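Local coordinates for protein adenosine deaminase (PDB 4GXW) that binds a zinc ion and probably works as a deaminase of adenine-type purines, as a member of the adenosine and AMP deaminase family, at residues Arg238-Tyr243 and Val261-Pro266; Ala49-Ser54 and Arg85-Arg90. One frame throughout, in Å; residues are numbered along the deposited sequence.

How the contacts relate
Both contacts lie within one adenosine deaminase domain of the TIM-barrel clan, but at different depths. Contact 2 comes first along the chain and closes before contact 1 opens. It joins the end of helix 44-54 to the end of helix 77-87 and the turn that follows, with its centre about 24 Å from the centre of the chain. Contact 1 pairs the parallel strands 238-239 and 261-264, with its centre about 9 Å from that of the chain, beside the zinc site. The centres of the two contacts are about 32 Å apart and their nearest atoms about 20 Å. They do not touch. One belongs to the barrel core, the other to the outer helical layer.

Contact 1: residues Arg238-Tyr243 and Val261-Pro266; sequences RVDHGY and VFTVVP
V239 and D240 lie in parallel register with F262 and T263. On the 238-243 side, V239 and H241 make the backbone bonds. V239 N donates to V261 O at 3.0 Å, nearly straight at 175°. T263 N donates to V239 O at 2.8 Å. H241 N bonds T263 O, and the chain turns a corner at D240.

Side-chain polar bonds continue the pairing toward the metal site. T263 OG1 donates to D240 OD1 at 2.6 Å, on the anti lone pair of the carboxylate. OG1 sits between the backbone N and the carbonyl carbon (chi1 70°), facing D240. It also bonds zinc ligand H35, so T263 is second-shell. D240 OD2 bonds T214. Y243 OH accepts a hydrogen bond from V265 N at 2.9 Å; the N lies near the Y243 ring plane, at its edge. The same OH shares a 2.7 Å hydrogen bond with H241 ND1, in the imidazole plane. This probably fixes the turn of the H241 ring, which lies about 4 Å from the zinc ion.

Among apolar contacts, V239 CB lies 3.8 Å from F262 CD2, the two side chains side by side. Y243 CE1 meets V264 CG1. V265 CG2 makes a van der Waals contact with H241 CE1 at 3.6 Å.

Strand 212-217 flanks 238-239, and strand 295-298 flanks 261-264. Helix 249-258 connects the paired strands in a TIM-barrel beta-alpha-beta unit, and helix 310-319 packs on P266.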
ATOM      1  N   ARG A 238      10.244  -3.899   7.289  1.00  8.63           N
ATOM      2  CA  ARG A 238      10.185  -2.736   6.411  1.00  8.79           C
ATOM      3  C   ARG A 238       9.289  -1.691   7.055  1.00  8.20           C
ATOM      4  O   ARG A 238       8.661  -1.961   8.076  1.00  8.00           O
ATOM      5  CB  ARG A 238       9.732  -3.098   4.984  1.00 11.18           C
ATOM      6  CG  ARG A 238       8.352  -3.728   4.908  1.00  9.50           C
ATOM      7  CD  ARG A 238       7.950  -4.071   3.459  1.00 11.06           C
ATOM      8  NE  ARG A 238       6.551  -4.495   3.417  1.00  8.90           N
ATOM      9  CZ  ARG A 238       6.095  -5.654   2.938  1.00  8.43           C
ATOM     10  NH1 ARG A 238       6.904  -6.547   2.386  1.00  9.67           N
ATOM     11  NH2 ARG A 238       4.802  -5.918   2.996  1.00  9.21           N
ATOM     12  N   VAL A 239       9.264  -0.496   6.471  1.00  7.69           N
ATOM     13  CA  VAL A 239       8.520   0.628   7.014  1.00  7.45           C
ATOM     14  C   VAL A 239       7.496   1.129   6.009  1.00  7.57           C
ATOM     15  O   VAL A 239       7.791   1.238   4.822  1.00  7.87           O
ATOM     16  CB  VAL A 239       9.482   1.790   7.384  1.00  8.04           C
ATOM     17  CG1 VAL A 239       8.715   3.015   7.836  1.00  9.29           C
ATOM     18  CG2 VAL A 239      10.449   1.361   8.461  1.00 11.31           C
ATOM     19  N   ASP A 240       6.294   1.438   6.486  1.00  7.03           N
ATOM     20  CA  ASP A 240       5.267   2.079   5.669  1.00  8.28           C
ATOM     21  C   ASP A 240       5.228   3.587   5.902  1.00  7.04           C
ATOM     22  O   ASP A 240       5.074   4.058   7.033  1.00  7.62           O
ATOM     23  CB  ASP A 240       3.903   1.421   5.893  1.00  8.24           C
ATOM     24  CG  ASP A 240       3.940  -0.061   5.598  1.00  7.84           C
ATOM     25  OD1 ASP A 240       4.303  -0.440   4.454  1.00  8.62           O
ATOM     26  OD2 ASP A 240       3.649  -0.853   6.528  1.00  8.54           O
ATOM     27  N   HIS A 241       5.403   4.319   4.800  1.00  7.59           N
ATOM     28  CA  HIS A 241       5.514   5.780   4.742  1.00  9.26           C
ATOM     29  C   HIS A 241       6.907   6.234   5.191  1.00  8.27           C
ATOM     30  O   HIS A 241       7.841   6.290   4.387  1.00 10.59           O
ATOM     31  CB  HIS A 241       4.399   6.507   5.509  1.00  8.86           C
ATOM     32  CG  HIS A 241       3.014   6.238   4.994  1.00  9.32           C
ATOM     33  ND1 HIS A 241       2.633   6.480   3.688  1.00  9.04           N
ATOM     34  CD2 HIS A 241       1.912   5.767   5.628  1.00 11.10           C
ATOM     35  CE1 HIS A 241       1.353   6.173   3.546  1.00  9.46           C
ATOM     36  NE2 HIS A 241       0.892   5.740   4.708  1.00  9.31           N
ATOM     37  N   GLY A 242       7.060   6.535   6.472  1.00  8.15           N
ATOM     38  CA  GLY A 242       8.345   6.929   7.017  1.00  9.76           C
ATOM     39  C   GLY A 242       8.800   8.337   6.711  1.00  8.92           C
ATOM     40  O   GLY A 242       9.943   8.666   6.989  1.00 10.21           O
ATOM     41  N   TYR A 243       7.904   9.186   6.209  1.00  8.53           N
ATOM     42  CA  TYR A 243       8.293  10.459   5.581  1.00 10.54           C
ATOM     43  C   TYR A 243       9.122  11.380   6.461  1.00  9.45           C
ATOM     44  O   TYR A 243      10.085  11.999   5.991  1.00 10.95           O
ATOM     45  CB  TYR A 243       7.066  11.226   5.049  1.00  9.99           C
ATOM     46  CG  TYR A 243       6.214  10.373   4.156  1.00  8.52           C
ATOM     47  CD1 TYR A 243       6.759   9.762   3.030  1.00 10.50           C
ATOM     48  CD2 TYR A 243       4.876  10.146   4.441  1.00  8.99           C
ATOM     49  CE1 TYR A 243       5.991   8.941   2.222  1.00  9.41           C
ATOM     50  CE2 TYR A 243       4.095   9.339   3.630  1.00  8.61           C
ATOM     51  CZ  TYR A 243       4.665   8.729   2.528  1.00  7.96           C
ATOM     52  OH  TYR A 243       3.928   7.892   1.720  1.00 10.16           O
ATOM     53  N   VAL A 261      13.640  -1.007   3.494  1.00 10.89           N
ATOM     54  CA  VAL A 261      12.746  -0.524   2.441  1.00  9.91           C
ATOM     55  C   VAL A 261      11.561   0.258   3.025  1.00  7.70           C
ATOM     56  O   VAL A 261      10.939  -0.169   4.004  1.00  9.25           O
ATOM     57  CB  VAL A 261      12.233  -1.674   1.529  1.00  8.91           C
ATOM     58  CG1 VAL A 261      11.236  -1.150   0.510  1.00 11.23           C
ATOM     59  CG2 VAL A 261      13.404  -2.367   0.822  1.00 10.76           C
ATOM     60  N   PHE A 262      11.270   1.409   2.421  1.00  7.72           N
ATOM     61  CA  PHE A 262      10.160   2.272   2.818  1.00  8.10           C
ATOM     62  C   PHE A 262       9.102   2.238   1.719  1.00  7.53           C
ATOM     63  O   PHE A 262       9.390   2.573   0.567  1.00  8.42           O
ATOM     64  CB  PHE A 262      10.646   3.722   2.982  1.00  8.19           C
ATOM     65  CG  PHE A 262      11.579   3.916   4.139  1.00  9.53           C
ATOM     66  CD1 PHE A 262      12.908   3.511   4.056  1.00 10.17           C
ATOM     67  CD2 PHE A 262      11.136   4.501   5.309  1.00 10.47           C
ATOM     68  CE1 PHE A 262      13.774   3.686   5.130  1.00 14.72           C
ATOM     69  CE2 PHE A 262      12.002   4.677   6.393  1.00 11.91           C
ATOM     70  CZ  PHE A 262      13.315   4.271   6.299  1.00 11.34           C
ATOM     71  N   THR A 263       7.881   1.838   2.057  1.00  7.76           N
ATOM     72  CA  THR A 263       6.806   1.895   1.084  1.00  8.59           C
ATOM     73  C   THR A 263       6.285   3.324   1.094  1.00  8.36           C
ATOM     74  O   THR A 263       6.078   3.907   2.155  1.00 10.68           O
ATOM     75  CB  THR A 263       5.694   0.856   1.360  1.00  7.99           C
ATOM     76  OG1 THR A 263       4.965   1.222   2.538  1.00  7.82           O
ATOM     77  CG2 THR A 263       6.278  -0.543   1.528  1.00  8.80           C
ATOM     78  N   VAL A 264       6.111   3.907  -0.083  1.00  7.69           N
ATOM     79  CA  VAL A 264       5.680   5.304  -0.175  1.00  7.82           C
ATOM     80  C   VAL A 264       4.458   5.425  -1.068  1.00  8.41           C
ATOM     81  O   VAL A 264       4.206   4.567  -1.927  1.00  8.44           O
ATOM     82  CB  VAL A 264       6.826   6.240  -0.654  1.00  9.00           C
ATOM     83  CG1 VAL A 264       8.027   6.179   0.314  1.00  9.23           C
ATOM     84  CG2 VAL A 264       7.241   5.896  -2.088  1.00  9.07           C
ATOM     85  N   VAL A 265       3.695   6.490  -0.850  1.00  8.28           N
ATOM     86  CA  VAL A 265       2.402   6.656  -1.492  1.00  8.61           C
ATOM     87  C   VAL A 265       2.324   8.085  -2.026  1.00  9.76           C
ATOM     88  O   VAL A 265       2.115   9.030  -1.261  1.00  9.63           O
ATOM     89  CB  VAL A 265       1.258   6.394  -0.477  1.00  8.42           C
ATOM     90  CG1 VAL A 265      -0.102   6.586  -1.130  1.00  9.33           C
ATOM     91  CG2 VAL A 265       1.392   4.992   0.135  1.00 10.12           C
ATOM     92  N   PRO A 266       2.523   8.260  -3.342  1.00  9.98           N
ATOM     93  CA  PRO A 266       2.478   9.622  -3.887  1.00 11.02           C
ATOM     94  C   PRO A 266       1.157  10.332  -3.608  1.00 11.02           C
ATOM     95  O   PRO A 266       1.150  11.544  -3.381  1.00 11.55           O
ATOM     96  CB  PRO A 266       2.740   9.424  -5.392  1.00 11.71           C
ATOM     97  CG  PRO A 266       2.732   7.940  -5.637  1.00 12.32           C
ATOM     98  CD  PRO A 266       2.989   7.270  -4.325  1.00  9.17           C
TER

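Contact 2: residues Ala49-Ser54 and Arg85-Arg90; sequences ALAQRS and RYLLTR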
ATOM      1  N   ALA A  49     -23.257  -2.722  -4.585  1.00 21.15           N
ATOM      2  CA  ALA A  49     -23.894  -4.028  -4.433  1.00 23.73           C
ATOM      3  C   ALA A  49     -23.954  -4.445  -2.972  1.00 22.75           C
ATOM      4  O   ALA A  49     -24.980  -4.944  -2.500  1.00 24.76           O
ATOM      5  CB  ALA A  49     -23.159  -5.077  -5.248  1.00 26.94           C
ATOM      6  N   LEU A  50     -22.848  -4.247  -2.261  1.00 19.12           N
ATOM      7  CA  LEU A  50     -22.792  -4.570  -0.842  1.00 18.09           C
ATOM      8  C   LEU A  50     -23.781  -3.732  -0.027  1.00 21.87           C
ATOM      9  O   LEU A  50     -24.468  -4.245   0.859  1.00 19.82           O
ATOM     10  CB  LEU A  50     -21.372  -4.377  -0.310  1.00 17.53           C
ATOM     11  CG  LEU A  50     -20.331  -5.375  -0.819  1.00 18.44           C
ATOM     12  CD1 LEU A  50     -18.940  -4.958  -0.365  1.00 20.12           C
ATOM     13  CD2 LEU A  50     -20.664  -6.762  -0.298  1.00 25.18           C
ATOM     14  N   ALA A  51     -23.861  -2.444  -0.335  1.00 20.11           N
ATOM     15  CA  ALA A  51     -24.766  -1.540   0.371  1.00 23.03           C
ATOM     16  C   ALA A  51     -26.230  -1.920   0.159  1.00 27.30           C
ATOM     17  O   ALA A  51     -27.032  -1.935   1.100  1.00 26.61           O
ATOM     18  CB  ALA A  51     -24.523  -0.109  -0.065  1.00 23.95           C
ATOM     19  N   GLN A  52     -26.579  -2.216  -1.088  1.00 23.82           N
ATOM     20  CA  GLN A  52     -27.956  -2.543  -1.434  1.00 30.88           C
ATOM     21  C   GLN A  52     -28.393  -3.849  -0.784  1.00 37.75           C
ATOM     22  O   GLN A  52     -29.529  -3.969  -0.324  1.00 42.00           O
ATOM     23  CB  GLN A  52     -28.126  -2.609  -2.954  1.00 37.13           C
ATOM     24  CG  GLN A  52     -27.943  -1.261  -3.640  1.00 41.52           C
ATOM     25  CD  GLN A  52     -27.878  -1.368  -5.152  1.00 48.78           C
ATOM     26  OE1 GLN A  52     -27.579  -2.429  -5.700  1.00 52.49           O
ATOM     27  NE2 GLN A  52     -28.157  -0.261  -5.832  1.00 49.44           N
ATOM     28  N   ARG A  53     -27.489  -4.822  -0.729  1.00 34.03           N
ATOM     29  CA  ARG A  53     -27.808  -6.104  -0.110  1.00 38.53           C
ATOM     30  C   ARG A  53     -27.912  -6.017   1.415  1.00 35.82           C
ATOM     31  O   ARG A  53     -28.797  -6.626   2.018  1.00 37.77           O
ATOM     32  CB  ARG A  53     -26.788  -7.171  -0.507  1.00 33.65           C
ATOM     33  CG  ARG A  53     -27.256  -8.598  -0.242  1.00 35.52           C
ATOM     34  CD  ARG A  53     -26.097  -9.585  -0.231  1.00 34.01           C
ATOM     35  NE  ARG A  53     -25.339  -9.515   1.012  1.00 26.53           N
ATOM     36  CZ  ARG A  53     -24.020  -9.662   1.095  1.00 25.45           C
ATOM     37  NH1 ARG A  53     -23.415  -9.579   2.273  1.00 26.72           N
ATOM     38  NH2 ARG A  53     -23.304  -9.882  -0.000  1.00 31.13           N
ATOM     39  N   SER A  54     -27.011  -5.263   2.040  1.00 31.88           N
ATOM     40  CA  SER A  54     -26.990  -5.160   3.502  1.00 34.38           C
ATOM     41  C   SER A  54     -28.055  -4.224   4.048  1.00 38.49           C
ATOM     42  O   SER A  54     -28.357  -4.249   5.244  1.00 39.97           O
ATOM     43  CB  SER A  54     -25.619  -4.693   3.998  1.00 37.04           C
ATOM     44  OG  SER A  54     -25.317  -3.389   3.521  1.00 36.56           O
ATOM     45  N   ARG A  85     -18.614  -1.655   9.456  1.00  9.73           N
ATOM     46  CA  ARG A  85     -19.812  -1.571  10.287  1.00 10.27           C
ATOM     47  C   ARG A  85     -21.099  -1.942   9.553  1.00 11.55           C
ATOM     48  O   ARG A  85     -22.016  -2.498  10.160  1.00 12.54           O
ATOM     49  CB  ARG A  85     -19.938  -0.194  10.960  1.00 11.98           C
ATOM     50  CG  ARG A  85     -21.035  -0.139  12.033  1.00 13.55           C
ATOM     51  CD  ARG A  85     -20.956   1.118  12.895  1.00 14.01           C
ATOM     52  NE  ARG A  85     -19.731   1.165  13.689  1.00 14.12           N
ATOM     53  CZ  ARG A  85     -19.534   0.483  14.813  1.00 14.10           C
ATOM     54  NH1 ARG A  85     -20.479  -0.317  15.286  1.00 15.65           N
ATOM     55  NH2 ARG A  85     -18.381   0.599  15.461  1.00 12.95           N
ATOM     56  N   TYR A  86     -21.167  -1.651   8.254  1.00 10.00           N
ATOM     57  CA  TYR A  86     -22.436  -1.786   7.530  1.00 11.87           C
ATOM     58  C   TYR A  86     -22.433  -2.684   6.293  1.00 11.89           C
ATOM     59  O   TYR A  86     -23.463  -3.278   5.961  1.00 17.29           O
ATOM     60  CB  TYR A  86     -22.971  -0.403   7.136  1.00 12.32           C
ATOM     61  CG  TYR A  86     -23.227   0.503   8.319  1.00 12.69           C
ATOM     62  CD1 TYR A  86     -24.229   0.205   9.226  1.00 15.27           C
ATOM     63  CD2 TYR A  86     -22.461   1.639   8.534  1.00 14.73           C
ATOM     64  CE1 TYR A  86     -24.476   1.015  10.315  1.00 15.78           C
ATOM     65  CE2 TYR A  86     -22.697   2.461   9.631  1.00 16.16           C
ATOM     66  CZ  TYR A  86     -23.707   2.137  10.513  1.00 18.38           C
ATOM     67  OH  TYR A  86     -23.960   2.934  11.604  1.00 18.28           O
ATOM     68  N   LEU A  87     -21.304  -2.781   5.605  1.00 11.80           N
ATOM     69  CA  LEU A  87     -21.312  -3.388   4.274  1.00 11.05           C
ATOM     70  C   LEU A  87     -20.827  -4.823   4.210  1.00 10.52           C
ATOM     71  O   LEU A  87     -21.385  -5.640   3.477  1.00 13.17           O
ATOM     72  CB  LEU A  87     -20.480  -2.568   3.291  1.00 13.30           C
ATOM     73  CG  LEU A  87     -21.197  -1.506   2.467  1.00 24.20           C
ATOM     74  CD1 LEU A  87     -21.566  -0.351   3.361  1.00 21.15           C
ATOM     75  CD2 LEU A  87     -20.324  -1.052   1.302  1.00 26.26           C
ATOM     76  N   LEU A  88     -19.760  -5.120   4.938  1.00 11.05           N
ATOM     77  CA  LEU A  88     -19.153  -6.445   4.892  1.00 11.33           C
ATOM     78  C   LEU A  88     -19.841  -7.303   5.948  1.00  9.51           C
ATOM     79  O   LEU A  88     -19.554  -7.190   7.149  1.00 12.67           O
ATOM     80  CB  LEU A  88     -17.643  -6.341   5.149  1.00  9.57           C
ATOM     81  CG  LEU A  88     -16.891  -5.480   4.125  1.00  9.80           C
ATOM     82  CD1 LEU A  88     -15.463  -5.190   4.575  1.00 11.08           C
ATOM     83  CD2 LEU A  88     -16.906  -6.111   2.726  1.00 11.21           C
ATOM     84  N   THR A  89     -20.775  -8.140   5.510  1.00  9.30           N
ATOM     85  CA  THR A  89     -21.619  -8.871   6.453  1.00  9.45           C
ATOM     86  C   THR A  89     -21.487 -10.392   6.379  1.00 11.23           C
ATOM     87  O   THR A  89     -22.063 -11.099   7.210  1.00 11.60           O
ATOM     88  CB  THR A  89     -23.108  -8.494   6.299  1.00 11.63           C
ATOM     89  OG1 THR A  89     -23.580  -8.909   5.013  1.00 11.92           O
ATOM     90  CG2 THR A  89     -23.306  -6.980   6.458  1.00 13.30           C
ATOM     91  N   ARG A  90     -20.741 -10.890   5.393  1.00 10.64           N
ATOM     92  CA  ARG A  90     -20.517 -12.327   5.228  1.00 10.80           C
ATOM     93  C   ARG A  90     -19.074 -12.540   4.841  1.00 11.40           C
ATOM     94  O   ARG A  90     -18.504 -11.707   4.140  1.00 10.12           O
ATOM     95  CB  ARG A  90     -21.383 -12.897   4.102  1.00 16.69           C
ATOM     96  CG  ARG A  90     -22.864 -12.627   4.186  1.00 17.00           C
ATOM     97  CD  ARG A  90     -23.584 -13.304   3.035  1.00 28.39           C
ATOM     98  NE  ARG A  90     -24.998 -12.940   2.953  1.00 23.11           N
ATOM     99  CZ  ARG A  90     -25.918 -13.652   2.309  1.00 25.46           C
ATOM    100  NH1 ARG A  90     -25.577 -14.768   1.681  1.00 19.22           N
ATOM    101  NH2 ARG A  90     -27.182 -13.247   2.290  1.00 30.48           N
TER
HETATM  102  O   HOH W   1     -25.437  -7.955   3.822  1.00 46.01           O
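L50 packs against L87 and L88 where two helices end close together. L50 CB lies 3.8 Å from L87 CD2. Further out, L50 CD1 meets L88 CD2 at 3.9 Å; the L50 and L88 side chains cross obliquely. L87 CG touches both the backbone N of A51 and CB of L50, with A51 CB a little further off. L88 is the first residue to leave helical geometry. Its side chain also packs on L94 and I97 of helix 91-106.

The polar contacts lie at the more exposed side. R53 NH1 donates to T89 OG1 at 2.8 Å. The hydroxyl lies in the guanidinium plane, only 6° out of it, but the bond is bent, at 137°. The R53 chain bends at chi3, which turns NE out of the extended line. A water accepts a weak hydrogen bond from R53 NE; its very short approach to T89 OG1 is doubtful. S54 OG lies 3.1 Å from Y86 O and 2.9 Å from L50 O. Its one proton could go to either acceptor.

R90 approaches R53 from another side. Its NE lies over one face of the R53 guanidinium, offset toward the rim and 3.8 Å from R53 NH1. The two guanidinium planes are 50° apart. D93 probably offsets this meeting of like charges: its OD2 forms a salt bridge with R53 NH1 and accepts hydrogen bonds from the backbone N-H groups of T89 and R90.

The R53–D93 salt bridge ties helix 44-54 to helix 91-106, beside the turn after helix 77-87. The L88 side chain is about 11 Å from that of zinc ligand H37. This is helix-end packing in the outer helical layer of a TIM-barrel-type domain: helices 44-54 and 77-87 lie in the connection between strands 31-33 and 110-117, ahead of helix 91-106.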